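PDB 6P0X: salmonella plasmid virulence: SpvB from Salmonella typhimurium, which probably transfers ADP-ribose from NAD+ to an arginine of host actin and so blocks filament assembly, the chain here being its N-terminal domain. Local coordinates for residues F136-D141 and A223-W228. Residues are numbered along the deposited sequence; the frame is centred on the assembly and turned at random.
Sequences FWLLHD and ADLYLW
W228 reaches from a loop onto F136 and L138, neighbours on one face of strand 135-140, which pairs antiparallel with strands 123-129 and 146-149 in the SpvB N-terminal domain. The packing is closest at the six-membered ring of the indole. Its CZ3 lies 3.9 Å from CE1 of F136, the two side chains meeting at about a right angle. Further round this ring, CZ2 of W228 sits 4.0 Å from CD1 of L138 and 4.1 Å from CD2 of the same leucine, so both methyls bear on one ring carbon. With CG anti to the backbone N (chi1 -176°), L138 extends this fork away from its strand. The backbones stay well apart, CA of L138 being 10.8 Å from CA of L225, and the apolar side chains alone bridge the gap. W127 and L148, on the two flanking strands, pack against both F136 and L138, while Y99 stacks on W228. The fit ends beyond L138 and L225: H140 is exposed, as is A223, and neither enters the contact. Within the loop, N of W228 donates to O of L225, closing a type I β-turn whose two ends carry the side chains that touch the strand. There CD1 of L225 rests 4.1 Å from CD1 of L138.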
ATOM      1  N   PHE A 136       8.382  11.147   4.276  1.00 32.05           N
ATOM      2  CA  PHE A 136       7.477  10.550   3.297  1.00 27.71           C
ATOM      3  C   PHE A 136       7.909  10.995   1.904  1.00 22.61           C
ATOM      4  O   PHE A 136       8.858  11.767   1.747  1.00 25.35           O
ATOM      5  CB  PHE A 136       6.022  10.929   3.587  1.00 29.19           C
ATOM      6  CG  PHE A 136       5.780  12.412   3.659  1.00 33.45           C
ATOM      7  CD1 PHE A 136       5.469  13.134   2.517  1.00 25.65           C
ATOM      8  CD2 PHE A 136       5.855  13.082   4.869  1.00 28.71           C
ATOM      9  CE1 PHE A 136       5.238  14.496   2.580  1.00 27.28           C
ATOM     10  CE2 PHE A 136       5.629  14.443   4.937  1.00 28.60           C
ATOM     11  CZ  PHE A 136       5.320  15.150   3.790  1.00 31.09           C
ATOM     12  N   TRP A 137       7.218  10.492   0.881  1.00 22.13           N
ATOM     13  CA  TRP A 137       7.562  10.808  -0.499  1.00 22.21           C
ATOM     14  C   TRP A 137       6.367  11.412  -1.228  1.00 23.11           C
ATOM     15  O   TRP A 137       5.211  11.073  -0.954  1.00 24.13           O
ATOM     16  CB  TRP A 137       8.060   9.561  -1.252  1.00 21.01           C
ATOM     17  CG  TRP A 137       9.395   9.071  -0.770  1.00 31.27           C
ATOM     18  CD1 TRP A 137       9.638   8.338   0.355  1.00 27.04           C
ATOM     19  CD2 TRP A 137      10.670   9.280  -1.395  1.00 26.23           C
ATOM     20  NE1 TRP A 137      10.983   8.078   0.471  1.00 26.27           N
ATOM     21  CE2 TRP A 137      11.638   8.645  -0.591  1.00 24.82           C
ATOM     22  CE3 TRP A 137      11.087   9.942  -2.554  1.00 26.24           C
ATOM     23  CZ2 TRP A 137      12.996   8.651  -0.909  1.00 24.39           C
ATOM     24  CZ3 TRP A 137      12.436   9.946  -2.870  1.00 21.24           C
ATOM     25  CH2 TRP A 137      13.374   9.306  -2.050  1.00 26.35           C
ATOM     26  N   LEU A 138       6.666  12.304  -2.171  1.00 23.95           N
ATOM     27  CA  LEU A 138       5.662  12.958  -3.004  1.00 26.30           C
ATOM     28  C   LEU A 138       6.055  12.783  -4.463  1.00 25.77           C
ATOM     29  O   LEU A 138       7.164  13.157  -4.857  1.00 25.84           O
ATOM     30  CB  LEU A 138       5.538  14.445  -2.662  1.00 26.75           C
ATOM     31  CG  LEU A 138       4.453  15.222  -3.410  1.00 28.41           C
ATOM     32  CD1 LEU A 138       3.063  14.827  -2.925  1.00 28.44           C
ATOM     33  CD2 LEU A 138       4.668  16.717  -3.264  1.00 30.05           C
ATOM     34  N   LEU A 139       5.149  12.225  -5.262  1.00 27.60           N
ATOM     35  CA  LEU A 139       5.420  11.914  -6.660  1.00 28.99           C
ATOM     36  C   LEU A 139       4.405  12.600  -7.563  1.00 27.74           C
ATOM     37  O   LEU A 139       3.199  12.396  -7.412  1.00 33.00           O
ATOM     38  CB  LEU A 139       5.385  10.401  -6.906  1.00 25.93           C
ATOM     39  CG  LEU A 139       5.435   9.989  -8.382  1.00 24.40           C
ATOM     40  CD1 LEU A 139       6.754  10.413  -9.008  1.00 27.51           C
ATOM     41  CD2 LEU A 139       5.224   8.494  -8.545  1.00 23.32           C
ATOM     42  N   HIS A 140       4.894  13.378  -8.524  1.00 31.68           N
ATOM     43  CA  HIS A 140       4.062  13.965  -9.571  1.00 30.53           C
ATOM     44  C   HIS A 140       4.422  13.230 -10.856  1.00 29.83           C
ATOM     45  O   HIS A 140       5.446  13.527 -11.482  1.00 37.89           O
ATOM     46  CB  HIS A 140       4.302  15.467  -9.689  1.00 36.98           C
ATOM     47  CG  HIS A 140       3.312  16.172 -10.560  1.00 50.61           C
ATOM     48  ND1 HIS A 140       3.581  17.381 -11.165  1.00 57.28           N
ATOM     49  CD2 HIS A 140       2.050  15.841 -10.923  1.00 52.63           C
ATOM     50  CE1 HIS A 140       2.528  17.764 -11.866  1.00 57.67           C
ATOM     51  NE2 HIS A 140       1.585  16.847 -11.736  1.00 59.25           N
ATOM     52  N   ASP A 141       3.589  12.260 -11.236  1.00 29.49           N
ATOM     53  CA  ASP A 141       3.954  11.342 -12.302  1.00 29.33           C
ATOM     54  C   ASP A 141       3.668  11.943 -13.678  1.00 32.60           C
ATOM     55  O   ASP A 141       3.098  13.029 -13.816  1.00 35.64           O
ATOM     56  CB  ASP A 141       3.253   9.989 -12.118  1.00 31.38           C
ATOM     57  CG  ASP A 141       1.733  10.059 -12.262  1.00 39.70           C
ATOM     58  OD1 ASP A 141       1.192  11.034 -12.832  1.00 36.05           O
ATOM     59  OD2 ASP A 141       1.072   9.106 -11.793  1.00 36.23           O
ATOM     60  N   ALA A 223      -9.102  19.820  -4.416  1.00 53.83           N
ATOM     61  CA  ALA A 223      -7.841  19.952  -5.137  1.00 52.66           C
ATOM     62  C   ALA A 223      -6.657  19.464  -4.310  1.00 49.23           C
ATOM     63  O   ALA A 223      -5.725  18.865  -4.856  1.00 53.86           O
ATOM     64  CB  ALA A 223      -7.630  21.404  -5.562  1.00 48.91           C
ATOM     65  N   ASP A 224      -6.676  19.701  -3.001  1.00 44.13           N
ATOM     66  CA  ASP A 224      -5.551  19.365  -2.140  1.00 46.59           C
ATOM     67  C   ASP A 224      -5.650  17.927  -1.652  1.00 48.77           C
ATOM     68  O   ASP A 224      -6.745  17.419  -1.393  1.00 53.21           O
ATOM     69  CB  ASP A 224      -5.493  20.303  -0.934  1.00 56.49           C
ATOM     70  CG  ASP A 224      -5.391  21.764  -1.328  1.00 64.85           C
ATOM     71  OD1 ASP A 224      -4.615  22.086  -2.252  1.00 69.41           O
ATOM     72  OD2 ASP A 224      -6.087  22.591  -0.704  1.00 67.18           O
ATOM     73  N   LEU A 225      -4.497  17.278  -1.521  1.00 44.57           N
ATOM     74  CA  LEU A 225      -4.459  15.953  -0.918  1.00 50.60           C
ATOM     75  C   LEU A 225      -4.952  16.037   0.521  1.00 47.10           C
ATOM     76  O   LEU A 225      -4.503  16.890   1.291  1.00 47.37           O
ATOM     77  CB  LEU A 225      -3.038  15.389  -0.963  1.00 41.64           C
ATOM     78  CG  LEU A 225      -2.469  14.998  -2.328  1.00 41.80           C
ATOM     79  CD1 LEU A 225      -0.954  15.048  -2.298  1.00 37.61           C
ATOM     80  CD2 LEU A 225      -2.940  13.605  -2.716  1.00 39.06           C
ATOM     81  N   TYR A 226      -5.885  15.148   0.879  1.00 37.31           N
ATOM     82  CA  TYR A 226      -6.439  15.166   2.231  1.00 37.49           C
ATOM     83  C   TYR A 226      -5.355  14.958   3.280  1.00 36.29           C
ATOM     84  O   TYR A 226      -5.402  15.558   4.361  1.00 37.55           O
ATOM     85  CB  TYR A 226      -7.518  14.095   2.381  1.00 37.49           C
ATOM     86  CG  TYR A 226      -8.648  14.167   1.378  1.00 41.99           C
ATOM     87  CD1 TYR A 226      -9.426  15.314   1.252  1.00 43.12           C
ATOM     88  CD2 TYR A 226      -8.958  13.073   0.581  1.00 37.73           C
ATOM     89  CE1 TYR A 226     -10.470  15.374   0.341  1.00 43.56           C
ATOM     90  CE2 TYR A 226      -9.999  13.121  -0.327  1.00 42.67           C
ATOM     91  CZ  TYR A 226     -10.750  14.271  -0.446  1.00 49.68           C
ATOM     92  OH  TYR A 226     -11.784  14.314  -1.353  1.00 52.24           O
ATOM     93  N   LEU A 227      -4.365  14.117   2.980  1.00 34.60           N
ATOM     94  CA  LEU A 227      -3.366  13.763   3.978  1.00 39.24           C
ATOM     95  C   LEU A 227      -2.400  14.901   4.279  1.00 42.35           C
ATOM     96  O   LEU A 227      -1.583  14.764   5.198  1.00 39.54           O
ATOM     97  CB  LEU A 227      -2.595  12.522   3.524  1.00 39.94           C
ATOM     98  CG  LEU A 227      -3.432  11.243   3.462  1.00 38.38           C
ATOM     99  CD1 LEU A 227      -2.615  10.081   2.923  1.00 35.77           C
ATOM    100  CD2 LEU A 227      -4.016  10.912   4.830  1.00 38.89           C
ATOM    101  N   TRP A 228      -2.467  16.010   3.536  1.00 43.30           N
ATOM    102  CA  TRP A 228      -1.748  17.211   3.949  1.00 50.51           C
ATOM    103  C   TRP A 228      -2.258  17.709   5.296  1.00 62.00           C
ATOM    104  O   TRP A 228      -1.475  18.162   6.139  1.00 61.23           O
ATOM    105  CB  TRP A 228      -1.902  18.322   2.906  1.00 47.17           C
ATOM    106  CG  TRP A 228      -1.107  18.186   1.630  1.00 40.47           C
ATOM    107  CD1 TRP A 228      -1.576  18.370   0.362  1.00 40.78           C
ATOM    108  CD2 TRP A 228       0.290  17.879   1.498  1.00 38.07           C
ATOM    109  NE1 TRP A 228      -0.569  18.185  -0.550  1.00 39.34           N
ATOM    110  CE2 TRP A 228       0.587  17.882   0.120  1.00 37.79           C
ATOM    111  CE3 TRP A 228       1.314  17.593   2.408  1.00 36.14           C
ATOM    112  CZ2 TRP A 228       1.864  17.614  -0.372  1.00 36.02           C
ATOM    113  CZ3 TRP A 228       2.583  17.328   1.917  1.00 35.47           C
ATOM    114  CH2 TRP A 228       2.845  17.342   0.540  1.00 31.70           C
TER